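Local coordinates for putative diguanylate cyclase (GGDEF) with PAS/PAC domain (Rhodopseudomonas palustris, PDB 3LIF), which probably makes 3',3'-c-di-GMP from two GTP molecules as a membrane-bound cyclase, this chain being its extracellular PDC-fold sensor domain, at residues D41-M46 with R132-T137; R59-A64 with S86-P91; L93-R98 with Q119-G124; L201-D206 with L222-V227. One frame throughout, in Å; residues are numbered along the deposited sequence.

Contact 1 (D41-M46 with R132-T137); sequences DIVSFM and RRLETT
Val43 and Leu134 sit where helix 41-46 passes over strand 132-135, their CA atoms 5.4 Å apart; the two short axes come within 7.6 Å and run nearly parallel, at 18°. This is the far end of the long N-terminal helix of the PDC fold, laid against the five-stranded antiparallel sheet of the first of its two sheet domains, and no hydrogen bond crosses between the two segments. The side chains meet mainly through apolar atoms. Val43 CG1 is anti to the backbone N (chi1 160°); CG2, beside that N, is the methyl that meets the strand. It lies 3.8 Å from Leu134 CD2, and the two side chains slide past each other in opposite directions. The same methyl also meets the backbone, 3.6 Å from Arg133 O, and it lies over one face of the Arg132 guanidinium. The buried side chain of Ile42, from the same helix, packs on Val145 of the adjacent strand 141-149 and on Val73 and Ile75 of strand 70-76, while Leu134 itself also reaches Ile75 and Val145. Beside this core Arg133 makes its salt bridge along its own strand with Glu135, and Arg133 NE has a further hydrogen bond to His104 O. Both Leu134 methyls take part in the contact, CD2 meeting Val43 and CD1 chiefly Met46. One helical turn on from Val43, Met46, present as selenomethionine, brings CG to 3.8 Å from Leu134 CD1.

Contact 2 (R59-A64 with S86-P91); sequences RLRALA and SVKPVP
Ser86 fits against the side of helix 59-64, its CA 3.9 Å from that of Arg61, with the irregular chain 86-91 leading away from the helix toward Pro91. In the PDC fold this is where helix 55-66 meets the loop that follows strand 82-85, an outermost strand of the first sheet. Three helix residues touch Ser86. Its CB lies 3.3 Å from Leu60 O and equally near Arg61 CA, so it rests on the backbone itself. Leu60 CB touches it from one turn, and Ala64 CB comes within 3.9 Å of Ser86 OG from the next. With chi1 at 41° that hydroxyl stands in the crowded position between the backbone N and the carbonyl carbon; its hydrogen bond is with Val73 N on the adjoining strand, so the same residue faces the helix and is tied to the sheet. Arg61 supplies the polar part of the contact. Its chain bends at chi3 (-35°), and the edge of the guanidinium is turned to Ser86 O. NH2 donates to that oxygen; the modelled separation of 2.4 Å is too short to be taken literally at 2.7 Å resolution. A second bond from NE, 3.1 Å long, is weak, its N-H...O angle being 128°. Ser86 O is thus met by NE and NH2 along one edge of the guanidinium, the NE bond being the weak one. Lys88 crosses Arg61 at about a right angle, and its aliphatic chain, not its charge, covers one guanidinium face: Lys88 CD is 4.0 Å from Arg61 NH1.

Contact 3 (L93-R98 with Q119-G124); sequences LDNSDR and QSRTSG
Arg121 meets Asp97 tip to tip in an end-on, two-pronged salt bridge between two loops of the first PDC sheet domain, one leading into helix 99-106 and the other joining strands 113-119 and 126-135. Arg121 NH2 donates to Asp97 OD1 at 2.8 Å and Arg121 NH1 to Asp97 OD2 at 2.9 Å. Both oxygens use their syn lone pairs, and the carboxylate is nearly coplanar with the guanidinium. Arg98 stacks flat on Arg121, centres 3.7 Å apart and planes at 9°. The two like charges would repel, a cost that Asp97 probably offsets in part. At its own edge Arg98 NH2 donates to Gln119 O over 2.7 Å, approaching from above the carbonyl plane. Arg98 NE binds a molecule of 2-methyl-2,4-pentanediol, probably from the crystallisation liquor. Behind this first shell, a type I turn from Asn95 to Arg98, closed by Arg98 N to Asn95 O at 2.8 Å, carries Asp97 and Arg98 into the contact, Arg98 being the N-cap of the helix that follows. Asp94 OD2 accepts from Ser96 OG at the start of that turn. Across the contact Ser120 OG folds the other loop, taking the N-H groups of both Thr122 and Ser123, an ST turn and an ST motif on one oxygen. Between the loops a water accepts from Arg98 NH1 at 2.9 Å and from Gln119 N.

Contact 4 (L201-D206 with L222-V227); sequences LPRSPD and LAYRRV
The turn from helix 195-203 into strand 206-212, an outermost strand of the second PDC sheet, is fastened here to the neighbouring antiparallel strand 219-226, within the histidine kinase sensor family region. Pro205 O accepts a backbone hydrogen bond from Arg226 N at 2.6 Å; the same oxygen has a CA-H...O contact from Arg225 CA at 3.4 Å. Just before it in the turn, Ser204 O lies in the plane of the Tyr224 ring, at its edge, and takes the hydrogen bond of Tyr224 OH, although the modelled 2.3 Å is implausibly short. Chi1 of 72° sets Tyr224 CG between its backbone N and carbonyl carbon; ring atom CE1 is 3.9 Å from Leu201 CD2. That leucine methyl also lies over the centre of one face of the Arg226 guanidinium, 3.6 Å above its plane, while Pro205 CB packs at the edge. A water links the backbone of Leu201 to the Arg226 side chain, donating to Leu201 O and accepting from Arg226 NE, each at 2.7 Å. Asp206 and Arg225 lie side by side, but Asp206 OD1 is 3.7 Å from Arg225 NH1 and well out of the guanidinium plane, a long pairing of charges alone. The directed bonds of Arg225 go to Ser21 OG and Arg18 O of helix 5-47. Successive carbonyls, of Ser204 and Pro205, thus fix the turn to the strand, whereas the Asp206 carboxylate would add at most an undirected electrostatic attraction.

Contacts 1, 2 and 3 belong to the first sheet domain and contact 4 to the second, whose sheet repeats the strand order 2-1-5-4-3. Helix 5-47 runs past both. Along the chain contacts 2 and 3 come in series, nested inside the loop closed by contact 1; contact 4 follows separately. Contacts 1 and 2, with centres about 17 Å apart, meet where Ile42 packs on Leu60 and Leu63; contacts 2 and 3, about 15 Å apart, meet where Val87 and Pro91 touch the loop 119-124. Contact 4 lies about 38 Å from contact 2 between centres, as expected of a sensor with two modules strung along one helix.

Contact 1 (D41-M46 with R132-T137)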
# COMPACT_ATOMS: atom_id res chain seq x y z
N ASP A 41 6.14 8.39 -15.52
CA ASP A 41 6.07 9.62 -16.32
C ASP A 41 7.09 10.57 -15.67
O ASP A 41 7.79 11.30 -16.37
CB ASP A 41 4.67 10.28 -16.32
CG ASP A 41 3.70 9.63 -17.31
OD1 ASP A 41 4.15 8.75 -18.09
OD2 ASP A 41 2.50 10.01 -17.31
N ILE A 42 7.18 10.58 -14.35
CA ILE A 42 8.01 11.60 -13.74
C ILE A 42 9.49 11.25 -13.87
O ILE A 42 10.28 12.11 -14.17
CB ILE A 42 7.61 11.85 -12.29
CG1 ILE A 42 6.18 12.38 -12.23
CG2 ILE A 42 8.62 12.80 -11.60
CD1 ILE A 42 5.60 12.28 -10.85
N VAL A 43 9.86 9.99 -13.70
CA VAL A 43 11.23 9.70 -13.92
C VAL A 43 11.62 10.34 -15.22
O VAL A 43 12.67 10.97 -15.30
CB VAL A 43 11.55 8.21 -13.94
CG1 VAL A 43 12.86 7.93 -14.65
CG2 VAL A 43 11.65 7.73 -12.54
N SER A 44 10.75 10.25 -16.22
CA SER A 44 11.10 10.70 -17.59
C SER A 44 11.13 12.20 -17.72
O SER A 44 12.10 12.76 -18.19
CB SER A 44 10.21 10.08 -18.67
OG SER A 44 10.63 8.73 -18.85
N PHE A 45 10.08 12.87 -17.30
CA PHE A 45 10.19 14.30 -17.30
C PHE A 45 11.58 14.74 -16.72
O PHE A 45 12.49 15.08 -17.49
CB PHE A 45 9.06 14.87 -16.52
CG PHE A 45 8.87 16.29 -16.74
CD1 PHE A 45 8.32 16.74 -17.91
CD2 PHE A 45 9.24 17.20 -15.76
CE1 PHE A 45 8.10 18.12 -18.12
CE2 PHE A 45 9.04 18.59 -15.94
CZ PHE A 45 8.47 19.05 -17.13
N MSE A 46 11.76 14.70 -15.38
CA MSE A 46 13.09 14.88 -14.76
C MSE A 46 14.28 14.54 -15.69
O MSE A 46 15.15 15.40 -15.87
CB MSE A 46 13.25 14.07 -13.47
CG MSE A 46 12.36 14.41 -12.33
SE MSE A 46 11.83 16.22 -12.25
CE MSE A 46 13.50 16.99 -11.56
N ARG A 132 10.43 6.14 -6.56
CA ARG A 132 11.26 5.70 -7.71
C ARG A 132 12.56 6.49 -7.83
O ARG A 132 12.58 7.71 -7.63
CB ARG A 132 10.44 5.64 -9.04
CG ARG A 132 10.06 4.20 -9.42
CD ARG A 132 8.97 4.02 -10.53
NE ARG A 132 9.63 3.67 -11.79
CZ ARG A 132 10.91 3.36 -11.79
NH1 ARG A 132 11.54 3.35 -10.60
NH2 ARG A 132 11.54 3.04 -12.90
N ARG A 133 13.64 5.80 -8.15
CA ARG A 133 14.92 6.46 -8.44
C ARG A 133 14.93 7.39 -9.66
O ARG A 133 14.62 6.91 -10.76
CB ARG A 133 15.95 5.40 -8.73
CG ARG A 133 17.31 5.94 -9.02
CD ARG A 133 18.13 4.87 -9.70
NE ARG A 133 19.36 4.66 -8.97
CZ ARG A 133 20.57 4.90 -9.46
NH1 ARG A 133 20.69 5.34 -10.72
NH2 ARG A 133 21.63 4.70 -8.66
N LEU A 134 15.28 8.68 -9.50
CA LEU A 134 15.54 9.62 -10.64
C LEU A 134 16.93 9.46 -11.25
O LEU A 134 17.89 9.08 -10.55
CB LEU A 134 15.41 11.05 -10.19
CG LEU A 134 14.03 11.27 -9.63
CD1 LEU A 134 13.91 12.72 -9.25
CD2 LEU A 134 12.94 10.82 -10.65
N GLU A 135 17.05 9.71 -12.54
CA GLU A 135 18.31 9.50 -13.22
C GLU A 135 18.51 10.59 -14.27
O GLU A 135 17.56 11.22 -14.76
CB GLU A 135 18.42 8.10 -13.84
CG GLU A 135 18.81 7.04 -12.83
CD GLU A 135 18.98 5.64 -13.44
OE1 GLU A 135 19.27 4.73 -12.64
OE2 GLU A 135 18.81 5.46 -14.67
N THR A 136 19.78 10.85 -14.57
CA THR A 136 20.13 11.73 -15.70
C THR A 136 20.40 10.85 -16.93
O THR A 136 20.66 9.61 -16.81
CB THR A 136 21.38 12.55 -15.40
OG1 THR A 136 22.34 11.73 -14.70
CG2 THR A 136 21.01 13.70 -14.58
N THR A 137 20.33 11.48 -18.10
CA THR A 137 20.52 10.75 -19.36
C THR A 137 21.68 9.75 -19.29
O THR A 137 21.64 8.72 -19.96
CB THR A 137 20.71 11.71 -20.51
OG1 THR A 137 21.84 12.55 -20.21
CG2 THR A 137 19.42 12.56 -20.72

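Contact 2 (R59-A64 with S86-P91)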
# COMPACT_ATOMS: atom_id res chain seq x y z
N ARG A 59 1.98 21.44 -11.69
CA ARG A 59 1.81 20.23 -12.45
C ARG A 59 1.64 19.08 -11.45
O ARG A 59 0.65 18.30 -11.55
CB ARG A 59 2.97 19.97 -13.44
CG ARG A 59 2.60 19.41 -14.85
CD ARG A 59 3.77 18.58 -15.57
NE ARG A 59 3.90 17.17 -15.09
CZ ARG A 59 3.64 16.06 -15.79
NH1 ARG A 59 3.25 16.11 -17.04
NH2 ARG A 59 3.80 14.90 -15.21
N LEU A 60 2.56 18.98 -10.46
CA LEU A 60 2.48 17.95 -9.41
C LEU A 60 1.19 18.03 -8.62
O LEU A 60 0.60 17.02 -8.28
CB LEU A 60 3.64 18.05 -8.44
CG LEU A 60 4.98 17.69 -9.07
CD1 LEU A 60 6.00 17.60 -8.02
CD2 LEU A 60 4.95 16.40 -9.79
N ARG A 61 0.74 19.23 -8.32
CA ARG A 61 -0.48 19.33 -7.58
C ARG A 61 -1.67 18.86 -8.44
O ARG A 61 -2.70 18.41 -7.93
CB ARG A 61 -0.67 20.76 -7.10
CG ARG A 61 -2.08 21.34 -7.32
CD ARG A 61 -2.32 22.35 -6.22
NE ARG A 61 -1.64 21.79 -5.04
CZ ARG A 61 -1.82 22.18 -3.78
NH1 ARG A 61 -2.66 23.18 -3.49
NH2 ARG A 61 -1.15 21.56 -2.80
N ALA A 62 -1.52 18.98 -9.75
CA ALA A 62 -2.61 18.63 -10.65
C ALA A 62 -2.67 17.12 -10.66
O ALA A 62 -3.72 16.51 -10.42
CB ALA A 62 -2.35 19.17 -12.08
N LEU A 63 -1.52 16.56 -10.97
CA LEU A 63 -1.25 15.16 -11.00
C LEU A 63 -1.73 14.45 -9.73
O LEU A 63 -2.44 13.43 -9.79
CB LEU A 63 0.25 15.05 -11.13
CG LEU A 63 0.80 13.68 -11.22
CD1 LEU A 63 -0.32 12.93 -11.85
CD2 LEU A 63 2.05 13.70 -12.10
N ALA A 64 -1.36 14.98 -8.57
CA ALA A 64 -1.83 14.37 -7.35
C ALA A 64 -3.35 14.38 -7.28
O ALA A 64 -3.96 13.35 -7.08
CB ALA A 64 -1.24 15.05 -6.14
N SER A 86 3.68 18.70 -4.66
CA SER A 86 2.32 19.10 -4.93
C SER A 86 1.80 19.83 -3.75
O SER A 86 0.69 20.27 -3.77
CB SER A 86 1.43 17.91 -5.24
OG SER A 86 1.73 16.84 -4.38
N VAL A 87 2.58 19.98 -2.72
CA VAL A 87 2.05 20.74 -1.61
C VAL A 87 2.51 22.19 -1.69
O VAL A 87 3.42 22.54 -2.47
CB VAL A 87 2.46 20.18 -0.23
CG1 VAL A 87 1.41 20.53 0.78
CG2 VAL A 87 2.56 18.69 -0.29
N LYS A 88 1.89 23.04 -0.89
CA LYS A 88 2.45 24.36 -0.76
C LYS A 88 1.95 24.93 0.51
O LYS A 88 0.84 24.68 0.89
CB LYS A 88 1.99 25.24 -1.91
CG LYS A 88 0.62 25.79 -1.71
CD LYS A 88 0.03 26.09 -3.05
CE LYS A 88 -1.10 27.09 -2.92
NZ LYS A 88 -1.10 27.73 -4.26
N PRO A 89 2.77 25.70 1.18
CA PRO A 89 4.12 25.93 0.70
C PRO A 89 4.91 24.63 0.56
O PRO A 89 4.51 23.60 1.07
CB PRO A 89 4.74 26.79 1.80
CG PRO A 89 3.65 27.07 2.84
CD PRO A 89 2.46 26.29 2.50
N VAL A 90 6.07 24.72 -0.08
CA VAL A 90 6.85 23.57 -0.41
C VAL A 90 7.92 23.41 0.65
O VAL A 90 8.78 24.26 0.81
CB VAL A 90 7.53 23.80 -1.76
CG1 VAL A 90 8.38 22.64 -2.15
CG2 VAL A 90 6.49 24.10 -2.83
N PRO A 91 7.86 22.33 1.42
CA PRO A 91 8.84 22.26 2.50
C PRO A 91 10.18 21.79 1.99
O PRO A 91 10.46 20.61 2.04
CB PRO A 91 8.25 21.20 3.40
CG PRO A 91 7.45 20.33 2.44
CD PRO A 91 6.85 21.27 1.49

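Contact 3 (L93-R98 with Q119-G124)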
# COMPACT_ATOMS: atom_id res chain seq x y z
N LEU A 93 12.99 20.96 2.80
CA LEU A 93 13.91 20.45 3.80
C LEU A 93 14.83 19.34 3.30
O LEU A 93 14.70 18.80 2.21
CB LEU A 93 13.12 19.92 4.99
CG LEU A 93 12.42 20.84 5.97
CD1 LEU A 93 12.73 22.27 5.72
CD2 LEU A 93 10.96 20.64 5.88
N ASP A 94 15.77 18.98 4.13
CA ASP A 94 16.71 17.93 3.84
C ASP A 94 16.16 16.57 4.32
O ASP A 94 15.94 16.41 5.51
CB ASP A 94 18.02 18.25 4.58
CG ASP A 94 18.99 17.08 4.62
OD1 ASP A 94 19.57 16.89 5.70
OD2 ASP A 94 19.20 16.35 3.61
N ASN A 95 15.98 15.61 3.41
CA ASN A 95 15.39 14.30 3.78
C ASN A 95 16.31 13.12 3.47
O ASN A 95 15.88 11.97 3.46
CB ASN A 95 14.02 14.10 3.14
CG ASN A 95 13.02 15.13 3.59
OD1 ASN A 95 12.73 16.06 2.87
ND2 ASN A 95 12.51 14.99 4.79
N SER A 96 17.58 13.43 3.25
CA SER A 96 18.60 12.41 3.00
C SER A 96 18.73 11.39 4.12
O SER A 96 19.46 10.40 3.99
CB SER A 96 19.95 13.08 2.84
OG SER A 96 20.09 13.93 3.96
N ASP A 97 18.01 11.59 5.21
CA ASP A 97 18.08 10.58 6.22
C ASP A 97 17.09 9.43 5.89
O ASP A 97 17.17 8.34 6.43
CB ASP A 97 17.80 11.16 7.57
CG ASP A 97 16.36 11.58 7.71
OD1 ASP A 97 15.69 11.07 8.61
OD2 ASP A 97 15.86 12.40 6.90
N ARG A 98 16.19 9.68 4.96
CA ARG A 98 15.03 8.85 4.78
C ARG A 98 15.45 7.56 4.04
O ARG A 98 16.27 7.62 3.12
CB ARG A 98 14.09 9.71 3.98
CG ARG A 98 12.70 9.63 4.41
CD ARG A 98 12.49 10.07 5.81
NE ARG A 98 11.13 10.58 5.92
CZ ARG A 98 10.37 10.45 6.99
NH1 ARG A 98 10.84 9.81 8.04
NH2 ARG A 98 9.12 10.96 6.99
N GLN A 119 6.44 9.06 9.31
CA GLN A 119 5.64 10.21 9.61
C GLN A 119 5.91 11.26 8.53
O GLN A 119 7.03 11.77 8.42
CB GLN A 119 5.93 10.70 11.01
CG GLN A 119 5.01 11.81 11.33
CD GLN A 119 5.19 12.35 12.71
OE1 GLN A 119 4.32 13.04 13.23
NE2 GLN A 119 6.31 12.02 13.34
N SER A 120 4.92 11.49 7.67
CA SER A 120 5.14 12.22 6.45
C SER A 120 5.75 13.57 6.74
O SER A 120 5.15 14.37 7.43
CB SER A 120 3.79 12.45 5.76
OG SER A 120 3.77 13.62 4.94
N ARG A 121 6.92 13.82 6.17
CA ARG A 121 7.53 15.17 6.19
C ARG A 121 6.76 16.23 5.40
O ARG A 121 7.29 17.33 5.24
CB ARG A 121 8.94 15.14 5.63
CG ARG A 121 9.89 14.13 6.27
CD ARG A 121 10.63 14.69 7.47
NE ARG A 121 11.39 13.73 8.28
CZ ARG A 121 12.58 13.22 7.97
NH1 ARG A 121 13.19 13.50 6.84
NH2 ARG A 121 13.19 12.40 8.79
N THR A 122 5.56 15.95 4.86
CA THR A 122 4.80 17.05 4.26
C THR A 122 3.51 17.25 4.97
O THR A 122 2.95 18.33 4.94
CB THR A 122 4.44 16.88 2.77
OG1 THR A 122 3.44 15.89 2.67
CG2 THR A 122 5.64 16.48 1.89
N SER A 123 2.98 16.21 5.59
CA SER A 123 1.67 16.38 6.22
C SER A 123 1.59 15.96 7.68
O SER A 123 0.52 16.09 8.26
CB SER A 123 0.60 15.63 5.45
OG SER A 123 0.69 14.26 5.79
N GLY A 124 2.67 15.45 8.28
CA GLY A 124 2.60 15.05 9.67
C GLY A 124 1.84 13.74 9.97
O GLY A 124 2.06 13.14 11.05
O HOH W 1 9.01 9.37 10.29

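Contact 4 (L201-D206 with L222-V227)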
# COMPACT_ATOMS: atom_id res chain seq x y z
N LEU A 201 1.70 -18.11 5.04
CA LEU A 201 2.40 -17.63 3.85
C LEU A 201 3.66 -18.48 3.54
O LEU A 201 3.98 -18.73 2.36
CB LEU A 201 2.68 -16.13 3.90
CG LEU A 201 1.52 -15.21 3.61
CD1 LEU A 201 1.67 -13.87 4.35
CD2 LEU A 201 1.38 -15.03 2.09
N PRO A 202 4.37 -18.93 4.58
CA PRO A 202 5.56 -19.74 4.22
C PRO A 202 5.13 -20.98 3.50
O PRO A 202 5.88 -21.49 2.71
CB PRO A 202 6.21 -20.10 5.54
CG PRO A 202 5.73 -19.06 6.50
CD PRO A 202 4.36 -18.53 5.99
N ARG A 203 3.91 -21.47 3.76
CA ARG A 203 3.42 -22.72 3.16
C ARG A 203 2.80 -22.38 1.83
O ARG A 203 2.81 -23.19 0.95
CB ARG A 203 2.37 -23.38 4.06
CG ARG A 203 1.91 -24.76 3.58
CD ARG A 203 0.46 -25.12 3.98
NE ARG A 203 0.16 -24.70 5.37
CZ ARG A 203 -0.76 -23.79 5.76
NH1 ARG A 203 -1.55 -23.17 4.88
NH2 ARG A 203 -0.88 -23.50 7.05
N SER A 204 2.23 -21.19 1.67
CA SER A 204 1.80 -20.82 0.33
C SER A 204 0.77 -19.73 0.19
O SER A 204 0.27 -19.22 1.17
CB SER A 204 1.14 -22.07 -0.27
OG SER A 204 -0.28 -21.96 -0.43
N PRO A 205 0.62 -19.18 -1.01
CA PRO A 205 0.71 -17.76 -1.17
C PRO A 205 -0.74 -17.28 -1.42
O PRO A 205 -0.98 -16.06 -1.43
CB PRO A 205 1.44 -17.59 -2.54
CG PRO A 205 1.19 -18.83 -3.28
CD PRO A 205 1.26 -19.86 -2.17
N ASP A 206 -1.76 -18.15 -1.54
CA ASP A 206 -2.87 -18.40 -0.60
C ASP A 206 -3.24 -19.84 -0.22
O ASP A 206 -2.68 -20.83 -0.80
CB ASP A 206 -4.04 -18.01 -1.48
CG ASP A 206 -4.03 -18.85 -2.82
OD1 ASP A 206 -3.25 -18.58 -3.78
OD2 ASP A 206 -4.74 -19.86 -2.90
N LEU A 222 -10.84 -16.92 7.35
CA LEU A 222 -10.02 -15.94 6.67
C LEU A 222 -9.45 -16.50 5.36
O LEU A 222 -8.89 -17.66 5.25
CB LEU A 222 -8.85 -15.53 7.57
CG LEU A 222 -7.78 -14.53 7.04
CD1 LEU A 222 -7.15 -13.80 8.19
CD2 LEU A 222 -6.72 -15.19 6.17
N ALA A 223 -9.58 -15.68 4.33
CA ALA A 223 -8.95 -16.03 3.09
C ALA A 223 -7.89 -14.94 2.85
O ALA A 223 -8.15 -13.75 3.12
CB ALA A 223 -9.96 -16.04 1.98
N TYR A 224 -6.72 -15.37 2.36
CA TYR A 224 -5.64 -14.47 2.04
C TYR A 224 -5.03 -14.85 0.73
O TYR A 224 -5.08 -16.00 0.31
CB TYR A 224 -4.54 -14.56 3.07
CG TYR A 224 -3.75 -15.84 2.99
CD1 TYR A 224 -2.68 -15.95 2.11
CD2 TYR A 224 -4.09 -16.98 3.80
CE1 TYR A 224 -1.92 -17.12 2.04
CE2 TYR A 224 -3.35 -18.16 3.75
CZ TYR A 224 -2.26 -18.21 2.86
OH TYR A 224 -1.47 -19.32 2.73
N ARG A 225 -4.39 -13.87 0.12
CA ARG A 225 -3.70 -14.04 -1.14
C ARG A 225 -2.56 -13.01 -1.38
O ARG A 225 -2.75 -11.79 -1.26
CB ARG A 225 -4.72 -13.96 -2.29
CG ARG A 225 -4.11 -14.25 -3.65
CD ARG A 225 -5.09 -14.06 -4.74
NE ARG A 225 -6.34 -14.78 -4.45
CZ ARG A 225 -6.64 -16.01 -4.89
NH1 ARG A 225 -5.79 -16.68 -5.66
NH2 ARG A 225 -7.79 -16.56 -4.57
N ARG A 226 -1.36 -13.51 -1.71
CA ARG A 226 -0.27 -12.61 -2.13
C ARG A 226 -0.78 -11.76 -3.27
O ARG A 226 -1.47 -12.26 -4.15
CB ARG A 226 0.94 -13.36 -2.63
CG ARG A 226 1.71 -13.91 -1.49
CD ARG A 226 3.15 -14.20 -1.88
NE ARG A 226 3.83 -14.95 -0.83
CZ ARG A 226 4.46 -14.40 0.22
NH1 ARG A 226 5.02 -15.19 1.09
NH2 ARG A 226 4.52 -13.10 0.42
N VAL A 227 -0.43 -10.48 -3.23
CA VAL A 227 -0.78 -9.56 -4.26
C VAL A 227 0.22 -9.67 -5.44
O VAL A 227 1.42 -9.44 -5.36
CB VAL A 227 -0.76 -8.15 -3.71
CG1 VAL A 227 -0.73 -7.09 -4.87
CG2 VAL A 227 -1.88 -7.97 -2.74
O HOH W 2 3.72 -17.58 -0.07